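Side-chain contacts in fusion protein of Nuclear RNA export factor 2 and Protein panoramix (Drosophila melanogaster, PDB 6IEW), which may take part in mRNA export from the nucleus and, in a complex with Panoramix, Piwi and Nxt1, acts in cotranscriptional transposon silencing in the ovary: residues Ser23-Ser28 and Pro54-Ala59; Thr27-Glu32 and Ile45-Asp50; Trp35-Ala40 and Glu82-Gln87. One frame throughout, in Å; residues are numbered along the deposited sequence.

Contact 1: Ser23-Ser28 and Pro54-Ala59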
loop_
_atom_site.group_PDB
_atom_site.type_symbol
_atom_site.label_atom_id
_atom_site.label_comp_id
_atom_site.label_asym_id
_atom_site.label_seq_id
_atom_site.Cartn_x
_atom_site.Cartn_y
_atom_site.Cartn_z
ATOM N N SER A 23 8.754 4.279 1.379
ATOM C CA SER A 23 9.263 3.377 0.352
ATOM C C SER A 23 9.779 2.073 0.943
ATOM O O SER A 23 9.667 1.020 0.302
ATOM C CB SER A 23 10.359 4.065 -0.460
ATOM O OG SER A 23 11.564 4.149 0.280
ATOM N N THR A 24 10.336 2.119 2.155
ATOM C CA THR A 24 10.882 0.918 2.783
ATOM C C THR A 24 9.829 -0.177 2.894
ATOM O O THR A 24 10.102 -1.351 2.603
ATOM C CB THR A 24 11.416 1.269 4.170
ATOM O OG1 THR A 24 12.230 2.440 4.080
ATOM C CG2 THR A 24 12.240 0.121 4.733
ATOM N N TRP A 25 8.618 0.181 3.327
ATOM C CA TRP A 25 7.582 -0.837 3.449
ATOM C C TRP A 25 6.869 -1.101 2.134
ATOM O O TRP A 25 6.320 -2.192 1.946
ATOM C CB TRP A 25 6.609 -0.516 4.587
ATOM C CG TRP A 25 7.033 -1.196 5.842
ATOM C CD1 TRP A 25 6.606 -2.408 6.305
ATOM C CD2 TRP A 25 8.018 -0.735 6.769
ATOM N NE1 TRP A 25 7.253 -2.720 7.476
ATOM C CE2 TRP A 25 8.128 -1.709 7.781
ATOM C CE3 TRP A 25 8.813 0.412 6.847
ATOM C CZ2 TRP A 25 8.994 -1.568 8.859
ATOM C CZ3 TRP A 25 9.677 0.549 7.916
ATOM C CH2 TRP A 25 9.762 -0.434 8.907
ATOM N N VAL A 26 6.874 -0.128 1.219
ATOM C CA VAL A 26 6.372 -0.371 -0.130
ATOM C C VAL A 26 7.155 -1.500 -0.785
ATOM O O VAL A 26 6.578 -2.454 -1.320
ATOM C CB VAL A 26 6.420 0.925 -0.957
ATOM C CG1 VAL A 26 6.063 0.651 -2.412
ATOM C CG2 VAL A 26 5.491 1.964 -0.355
ATOM N N THR A 27 8.488 -1.427 -0.728
ATOM C CA THR A 27 9.314 -2.489 -1.295
ATOM C C THR A 27 9.023 -3.827 -0.631
ATOM O O THR A 27 8.834 -4.842 -1.308
ATOM C CB THR A 27 10.791 -2.144 -1.125
ATOM O OG1 THR A 27 11.085 -0.923 -1.811
ATOM C CG2 THR A 27 11.674 -3.264 -1.675
ATOM N N SER A 28 8.975 -3.840 0.702
ATOM C CA SER A 28 8.774 -5.084 1.437
ATOM C C SER A 28 7.467 -5.764 1.042
ATOM O O SER A 28 7.440 -6.958 0.722
ATOM C CB SER A 28 8.795 -4.789 2.938
ATOM O OG SER A 28 8.433 -5.934 3.687
ATOM N N PRO A 54 4.951 -0.914 11.588
ATOM C CA PRO A 54 5.266 0.093 12.605
ATOM C C PRO A 54 4.619 1.434 12.290
ATOM O O PRO A 54 4.335 1.754 11.134
ATOM C CB PRO A 54 6.795 0.203 12.533
ATOM C CG PRO A 54 7.244 -1.081 11.902
ATOM C CD PRO A 54 6.162 -1.443 10.935
ATOM N N ASP A 55 4.394 2.224 13.345
ATOM C CA ASP A 55 3.936 3.599 13.171
ATOM C C ASP A 55 4.802 4.349 12.164
ATOM O O ASP A 55 4.288 5.093 11.320
ATOM C CB ASP A 55 3.979 4.345 14.506
ATOM C CG ASP A 55 2.765 4.093 15.377
ATOM O OD1 ASP A 55 1.927 3.234 15.036
ATOM O OD2 ASP A 55 2.648 4.777 16.417
ATOM N N LEU A 56 6.123 4.169 12.236
ATOM C CA LEU A 56 7.018 4.935 11.375
ATOM C C LEU A 56 6.909 4.549 9.905
ATOM O O LEU A 56 7.490 5.238 9.060
ATOM C CB LEU A 56 8.475 4.837 11.857
ATOM C CG LEU A 56 9.210 3.495 11.953
ATOM C CD1 LEU A 56 9.572 2.915 10.588
ATOM C CD2 LEU A 56 10.472 3.672 12.783
ATOM N N ALA A 57 6.202 3.464 9.582
ATOM C CA ALA A 57 6.021 3.108 8.183
ATOM C C ALA A 57 5.083 4.053 7.453
ATOM O O ALA A 57 5.041 4.018 6.223
ATOM C CB ALA A 57 5.514 1.671 8.064
ATOM N N PHE A 58 4.347 4.898 8.167
ATOM C CA PHE A 58 3.366 5.774 7.542
ATOM C C PHE A 58 3.997 7.123 7.239
ATOM O O PHE A 58 4.530 7.788 8.136
ATOM C CB PHE A 58 2.127 5.897 8.427
ATOM C CG PHE A 58 1.393 4.601 8.573
ATOM C CD1 PHE A 58 0.530 4.172 7.577
ATOM C CD2 PHE A 58 1.603 3.787 9.671
ATOM C CE1 PHE A 58 -0.128 2.966 7.690
ATOM C CE2 PHE A 58 0.944 2.578 9.788
ATOM C CZ PHE A 58 0.078 2.170 8.794
ATOM N N ALA A 59 3.949 7.510 5.968
ATOM C CA ALA A 59 4.552 8.750 5.516
ATOM C C ALA A 59 3.800 9.953 6.067
ATOM O O ALA A 59 2.617 9.881 6.419
ATOM C CB ALA A 59 4.547 8.807 3.987
#
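Trp25 meets Ala57, Pro54 and Leu56 in a single apolar cluster, all of it within the Nxf2 part of this engineered fusion. The indole projects from helix 23-32 toward the 54-59 segment, whose middle is a short 3-10 turn.

The CH-pi contact comes first. The methyl of Ala57 sits over one face of the indole, with CB 4.1 Å from the centroid of the six-membered ring of Trp25 and 28° off the ring normal. It is displaced toward the rim and lies 3.7 Å from Trp25 CD2, a carbon shared by the two rings. Chi1 of Trp25, at -94°, falls well away from a staggered value and lays the indole with a face against Ala57.

Van der Waals contacts make up the rest. From Pro54, CD lies 3.5 Å from Trp25 CZ2, with CG equally near the same atom; the pyrrolidine approaches the indole obliquely. Leu56 brings one branch, CD1, to 3.6 Å from Trp25 CZ3. Its CG stands between its own backbone N and carbonyl carbon (chi1 60°), a tight setting from which the side chain runs nearly at right angles to the tryptophan.

Backbone bonds fix the shape of the turn: Ala57 N donates to Pro54 O (3.0 Å) and Phe58 N to Asp55 O (3.2 Å). Beyond the contact, Ala57 is backbone-bonded to Ile22 and Ala59 to Gly20, tying this C-terminal end of the UBA-type domain to the connection before helix 23-32. Ile53 also touches the indole.

No hydrogen bond links the two segments. One broad indole meets a methyl, a proline edge and one leucine branch, so the join probably rests on shape fit and on burying part of the indole; Ala57 is buried, while Leu56 stays exposed.

Contact 2: Thr27-Glu32 and Ile45-Asp50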
loop_
_atom_site.group_PDB
_atom_site.type_symbol
_atom_site.label_atom_id
_atom_site.label_comp_id
_atom_site.label_asym_id
_atom_site.label_seq_id
_atom_site.Cartn_x
_atom_site.Cartn_y
_atom_site.Cartn_z
ATOM N N THR A 27 8.488 -1.427 -0.728
ATOM C CA THR A 27 9.314 -2.489 -1.295
ATOM C C THR A 27 9.023 -3.827 -0.631
ATOM O O THR A 27 8.834 -4.842 -1.308
ATOM C CB THR A 27 10.791 -2.144 -1.125
ATOM O OG1 THR A 27 11.085 -0.923 -1.811
ATOM C CG2 THR A 27 11.674 -3.264 -1.675
ATOM N N SER A 28 8.975 -3.840 0.702
ATOM C CA SER A 28 8.774 -5.084 1.437
ATOM C C SER A 28 7.467 -5.764 1.042
ATOM O O SER A 28 7.440 -6.958 0.722
ATOM C CB SER A 28 8.795 -4.789 2.938
ATOM O OG SER A 28 8.433 -5.934 3.687
ATOM N N ILE A 29 6.370 -5.008 1.041
ATOM C CA ILE A 29 5.060 -5.607 0.819
ATOM C C ILE A 29 4.858 -5.967 -0.647
ATOM O O ILE A 29 4.364 -7.055 -0.968
ATOM C CB ILE A 29 3.959 -4.679 1.356
ATOM C CG1 ILE A 29 4.106 -4.526 2.873
ATOM C CG2 ILE A 29 2.575 -5.219 0.993
ATOM C CD1 ILE A 29 3.236 -3.438 3.470
ATOM N N VAL A 30 5.238 -5.070 -1.559
ATOM C CA VAL A 30 5.039 -5.331 -2.984
ATOM C C VAL A 30 5.858 -6.534 -3.432
ATOM O O VAL A 30 5.373 -7.391 -4.181
ATOM C CB VAL A 30 5.346 -4.065 -3.806
ATOM C CG1 VAL A 30 5.454 -4.386 -5.295
ATOM C CG2 VAL A 30 4.274 -3.012 -3.560
ATOM N N GLU A 31 7.110 -6.627 -2.977
ATOM C CA GLU A 31 7.935 -7.769 -3.361
ATOM C C GLU A 31 7.400 -9.066 -2.765
ATOM O O GLU A 31 7.393 -10.105 -3.436
ATOM C CB GLU A 31 9.398 -7.536 -2.976
ATOM C CG GLU A 31 10.072 -6.466 -3.819
ATOM C CD GLU A 31 11.576 -6.385 -3.605
ATOM O OE1 GLU A 31 12.085 -6.980 -2.632
ATOM O OE2 GLU A 31 12.248 -5.724 -4.424
ATOM N N GLU A 32 6.937 -9.027 -1.512
ATOM C CA GLU A 32 6.396 -10.235 -0.896
ATOM C C GLU A 32 5.133 -10.706 -1.604
ATOM O O GLU A 32 4.859 -11.913 -1.648
ATOM C CB GLU A 32 6.145 -10.001 0.596
ATOM C CG GLU A 32 5.717 -11.249 1.367
ATOM C CD GLU A 32 5.498 -10.982 2.848
ATOM O OE1 GLU A 32 6.172 -10.089 3.405
ATOM O OE2 GLU A 32 4.646 -11.666 3.453
ATOM N N ILE A 45 -3.110 -5.032 4.546
ATOM C CA ILE A 45 -4.190 -5.066 5.531
ATOM C C ILE A 45 -3.962 -6.178 6.549
ATOM O O ILE A 45 -4.182 -5.992 7.754
ATOM C CB ILE A 45 -5.549 -5.176 4.817
ATOM C CG1 ILE A 45 -5.841 -3.875 4.073
ATOM C CG2 ILE A 45 -6.658 -5.508 5.808
ATOM C CD1 ILE A 45 -6.886 -4.015 3.006
ATOM N N GLN A 46 -3.502 -7.342 6.087
ATOM C CA GLN A 46 -3.244 -8.448 7.003
ATOM C C GLN A 46 -2.083 -8.128 7.936
ATOM O O GLN A 46 -2.183 -8.312 9.154
ATOM C CB GLN A 46 -2.965 -9.728 6.219
ATOM C CG GLN A 46 -2.762 -10.942 7.109
ATOM C CD GLN A 46 -4.007 -11.282 7.900
ATOM O OE1 GLN A 46 -5.093 -11.418 7.335
ATOM N NE2 GLN A 46 -3.862 -11.408 9.213
ATOM N N LYS A 47 -0.966 -7.650 7.375
ATOM C CA LYS A 47 0.176 -7.276 8.204
ATOM C C LYS A 47 -0.206 -6.203 9.212
ATOM O O LYS A 47 0.230 -6.240 10.371
ATOM C CB LYS A 47 1.319 -6.781 7.321
ATOM C CG LYS A 47 2.027 -7.864 6.528
ATOM C CD LYS A 47 2.992 -7.229 5.528
ATOM C CE LYS A 47 3.888 -8.254 4.847
ATOM N NZ LYS A 47 5.089 -8.596 5.661
ATOM N N ASN A 48 -1.031 -5.243 8.795
ATOM C CA ASN A 48 -1.464 -4.194 9.707
ATOM C C ASN A 48 -2.233 -4.780 10.885
ATOM O O ASN A 48 -1.999 -4.411 12.042
ATOM C CB ASN A 48 -2.315 -3.172 8.954
ATOM C CG ASN A 48 -2.754 -2.028 9.833
ATOM O OD1 ASN A 48 -1.969 -1.129 10.134
ATOM N ND2 ASN A 48 -4.017 -2.051 10.249
ATOM N N ALA A 49 -3.144 -5.717 10.606
ATOM C CA ALA A 49 -3.945 -6.311 11.673
ATOM C C ALA A 49 -3.092 -7.137 12.626
ATOM O O ALA A 49 -3.434 -7.268 13.808
ATOM C CB ALA A 49 -5.059 -7.168 11.073
ATOM N N ASP A 50 -1.989 -7.698 12.136
ATOM C CA ASP A 50 -1.098 -8.528 12.936
ATOM C C ASP A 50 -0.015 -7.724 13.653
ATOM O O ASP A 50 0.924 -8.318 14.195
ATOM C CB ASP A 50 -0.453 -9.612 12.065
ATOM C CG ASP A 50 -1.458 -10.627 11.551
ATOM O OD1 ASP A 50 -2.522 -10.788 12.181
ATOM O OD2 ASP A 50 -1.177 -11.275 10.522
HETATM O O HOH W 1 6.365 -6.015 5.642
HETATM O O HOH W 2 3.467 -11.567 6.071
#
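Ile29 and Glu32 both meet Lys47, and one turn ahead of Glu32, Ser28 joins them through a solvent bridge: water 1 lies 2.8 Å from Ser28 OG and accepts from Lys47 NZ at 2.9 Å. Next in sequence, Ile29 offers its CG1 to the aliphatic part of the lysine, 3.9 Å from Lys47 CD, the two side chains running antiparallel where they pass. Ile29 otherwise faces inward, touching Phe15, Leu21 and Leu43, and here helices 23-32 and 37-49 of the UBA-type helical bundle come together in the Nxf2 part of the fusion. The methylenes of Lys47 pass this buried isoleucine, while a bend at chi4 (-84°) turns the ammonium to Glu32 and two waters. At the end of the segment Glu32 reaches in to meet the lysine head-on, CG anti to the backbone N (chi1 -174°). Its OE1 takes a salt-bridging hydrogen bond from Lys47 NZ at 2.9 Å, received on the syn side but 25° out of the carboxylate plane. The other oxygen, Glu32 OE2, accepts from water 2 at 2.9 Å, and that water has a weak, longer bond from Lys47 NZ (3.4 Å).

Contact 3: Trp35-Ala40 and Glu82-Gln87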
loop_
_atom_site.group_PDB
_atom_site.type_symbol
_atom_site.label_atom_id
_atom_site.label_comp_id
_atom_site.label_asym_id
_atom_site.label_seq_id
_atom_site.Cartn_x
_atom_site.Cartn_y
_atom_site.Cartn_z
ATOM N N TRP A 35 4.586 -8.539 -6.752
ATOM C CA TRP A 35 4.340 -7.424 -7.661
ATOM C C TRP A 35 2.894 -7.319 -8.122
ATOM O O TRP A 35 2.613 -6.659 -9.128
ATOM C CB TRP A 35 5.296 -7.460 -8.856
ATOM C CG TRP A 35 6.688 -7.320 -8.412
ATOM C CD1 TRP A 35 7.551 -8.316 -8.046
ATOM C CD2 TRP A 35 7.382 -6.098 -8.232
ATOM N NE1 TRP A 35 8.755 -7.775 -7.664
ATOM C CE2 TRP A 35 8.675 -6.410 -7.772
ATOM C CE3 TRP A 35 7.040 -4.759 -8.432
ATOM C CZ2 TRP A 35 9.623 -5.431 -7.504
ATOM C CZ3 TRP A 35 7.972 -3.795 -8.167
ATOM C CH2 TRP A 35 9.251 -4.129 -7.707
ATOM N N ASP A 36 1.967 -7.952 -7.411
ATOM C CA ASP A 36 0.552 -7.867 -7.740
ATOM C C ASP A 36 -0.107 -6.825 -6.850
ATOM O O ASP A 36 -0.073 -6.940 -5.619
ATOM C CB ASP A 36 -0.154 -9.211 -7.602
ATOM C CG ASP A 36 -1.588 -9.150 -8.090
ATOM O OD1 ASP A 36 -1.810 -9.252 -9.315
ATOM O OD2 ASP A 36 -2.489 -8.966 -7.256
ATOM N N PHE A 37 -0.707 -5.821 -7.489
ATOM C CA PHE A 37 -1.283 -4.679 -6.786
ATOM C C PHE A 37 -2.341 -5.123 -5.782
ATOM O O PHE A 37 -2.273 -4.777 -4.595
ATOM C CB PHE A 37 -1.872 -3.736 -7.839
ATOM C CG PHE A 37 -2.519 -2.497 -7.285
ATOM C CD1 PHE A 37 -1.843 -1.666 -6.409
ATOM C CD2 PHE A 37 -3.797 -2.141 -7.690
ATOM C CE1 PHE A 37 -2.444 -0.515 -5.927
ATOM C CE2 PHE A 37 -4.396 -0.995 -7.212
ATOM C CZ PHE A 37 -3.720 -0.181 -6.329
ATOM N N GLU A 38 -3.320 -5.906 -6.240
ATOM C CA GLU A 38 -4.401 -6.333 -5.357
ATOM C C GLU A 38 -3.873 -7.186 -4.208
ATOM O O GLU A 38 -4.241 -6.982 -3.045
ATOM C CB GLU A 38 -5.461 -7.089 -6.157
ATOM C CG GLU A 38 -6.632 -7.562 -5.324
ATOM C CD GLU A 38 -7.635 -8.339 -6.140
ATOM O OE1 GLU A 38 -7.275 -8.790 -7.247
ATOM O OE2 GLU A 38 -8.784 -8.494 -5.677
ATOM N N ARG A 39 -2.998 -8.147 -4.510
ATOM C CA ARG A 39 -2.454 -8.983 -3.445
ATOM C C ARG A 39 -1.640 -8.161 -2.454
ATOM O O ARG A 39 -1.650 -8.445 -1.251
ATOM C CB ARG A 39 -1.625 -10.127 -4.026
ATOM C CG ARG A 39 -2.457 -11.155 -4.772
ATOM C CD ARG A 39 -1.762 -12.508 -4.833
ATOM N NE ARG A 39 -0.423 -12.420 -5.406
ATOM C CZ ARG A 39 -0.166 -12.432 -6.712
ATOM N NH1 ARG A 39 -1.161 -12.514 -7.588
ATOM N NH2 ARG A 39 1.080 -12.347 -7.145
ATOM N N ALA A 40 -0.938 -7.132 -2.938
ATOM C CA ALA A 40 -0.155 -6.287 -2.041
ATOM C C ALA A 40 -1.052 -5.511 -1.084
ATOM O O ALA A 40 -0.732 -5.380 0.104
ATOM C CB ALA A 40 0.733 -5.340 -2.847
ATOM N N GLU A 82 -8.670 -0.562 1.587
ATOM C CA GLU A 82 -9.906 -1.337 1.543
ATOM C C GLU A 82 -10.865 -0.810 0.481
ATOM O O GLU A 82 -11.564 -1.594 -0.170
ATOM C CB GLU A 82 -10.562 -1.365 2.922
ATOM C CG GLU A 82 -9.832 -2.249 3.917
ATOM C CD GLU A 82 -10.411 -2.167 5.312
ATOM O OE1 GLU A 82 -11.129 -1.186 5.597
ATOM O OE2 GLU A 82 -10.147 -3.083 6.120
ATOM N N LEU A 83 -10.917 0.513 0.289
ATOM C CA LEU A 83 -11.798 1.058 -0.743
ATOM C C LEU A 83 -11.329 0.661 -2.136
ATOM O O LEU A 83 -12.149 0.333 -3.001
ATOM C CB LEU A 83 -11.905 2.580 -0.624
ATOM C CG LEU A 83 -12.952 3.219 -1.544
ATOM C CD1 LEU A 83 -14.361 2.944 -1.027
ATOM C CD2 LEU A 83 -12.713 4.713 -1.700
ATOM N N VAL A 84 -10.015 0.689 -2.373
ATOM C CA VAL A 84 -9.499 0.292 -3.680
ATOM C C VAL A 84 -9.787 -1.179 -3.942
ATOM O O VAL A 84 -10.139 -1.567 -5.063
ATOM C CB VAL A 84 -8.000 0.631 -3.800
ATOM C CG1 VAL A 84 -7.401 -0.009 -5.047
ATOM C CG2 VAL A 84 -7.809 2.135 -3.839
ATOM N N LEU A 85 -9.649 -2.023 -2.913
ATOM C CA LEU A 85 -9.991 -3.433 -3.071
ATOM C C LEU A 85 -11.457 -3.606 -3.456
ATOM O O LEU A 85 -11.788 -4.440 -4.309
ATOM C CB LEU A 85 -9.662 -4.206 -1.793
ATOM C CG LEU A 85 -8.174 -4.457 -1.527
ATOM C CD1 LEU A 85 -7.984 -5.120 -0.184
ATOM C CD2 LEU A 85 -7.583 -5.324 -2.624
ATOM N N GLU A 86 -12.346 -2.817 -2.847
ATOM C CA GLU A 86 -13.755 -2.864 -3.223
ATOM C C GLU A 86 -13.953 -2.416 -4.663
ATOM O O GLU A 86 -14.742 -3.014 -5.406
ATOM C CB GLU A 86 -14.581 -1.986 -2.281
ATOM C CG GLU A 86 -14.766 -2.552 -0.886
ATOM C CD GLU A 86 -15.515 -1.600 0.031
ATOM O OE1 GLU A 86 -15.715 -0.428 -0.354
ATOM O OE2 GLU A 86 -15.904 -2.028 1.138
ATOM N N GLN A 87 -13.249 -1.359 -5.073
ATOM C CA GLN A 87 -13.351 -0.881 -6.448
ATOM C C GLN A 87 -12.867 -1.934 -7.435
ATOM O O GLN A 87 -13.464 -2.113 -8.504
ATOM C CB GLN A 87 -12.554 0.412 -6.606
ATOM C CG GLN A 87 -13.105 1.577 -5.801
ATOM C CD GLN A 87 -12.151 2.751 -5.740
ATOM O OE1 GLN A 87 -11.002 2.658 -6.174
ATOM N NE2 GLN A 87 -12.622 3.867 -5.195
HETATM O O HOH W 3 -10.429 -7.020 -4.163
#
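Glu38 OE2 accepts a hydrogen bond of 2.7 Å from water 3, which gives its other proton to Leu85 O at 2.9 Å, bridging a carboxylate of the Nxf2 part to the helix backbone of the Panoramix part. The glutamate is stretched out, CG anti to the backbone N (chi1 -179°), and its methylene touches Leu85 on the way, Glu38 CG lying 3.6 Å from Leu85 CD2. Beside this pair the side chains of Phe37 and Val84 lie roughly perpendicular, and Val84 CG1 comes obliquely to the ring, 3.8 Å from Phe37 CE2. Ile88, one turn further along helix 70-93, also touches both Phe37 and Glu38. Just before them in sequence, Asp36 caps helix 37-49. Its OD2 receives Arg39 N through the anti lone pair, a straight bond of 2.9 Å (165°), so the turn that carries Phe37 and Glu38 is held at its start. Residues 68-94 are Panoramix's experimentally established Nxf2-interacting region, here joined to the UBA-type domain by an engineered linker. Between these two segments no direct hydrogen bond forms: an exchangeable water carries the polar link, and the Phe37-Val84 and Glu38-Leu85 touches make the direct contact.

Overall arrangement
Contacts 1 and 2 share Thr27 and Ser28 on helix 23-32, with centres about 9 Å apart, and they touch where Phe58 CZ comes 4.1 Å from Asn48 OD1. Contact 3 lies about 12 Å, centre to centre, from contact 2, and helix 37-49 serves both. Val30 O and Trp35 N, 2.9 Å apart, probably form a hydrogen bond between them, and Ile45 CD1 packs 3.6 Å from Leu85 CD1 on the Panoramix helix. Contacts 1 and 3 sit on opposite sides of the chain's centre, about 17 Å between centres. Contacts 1 and 2 are internal to the Nxf2 domain; contact 3 joins it to the fused Panoramix helix, where a glycerol, probably from the crystallisation liquor, lies about 4 Å from the Val84 side chain.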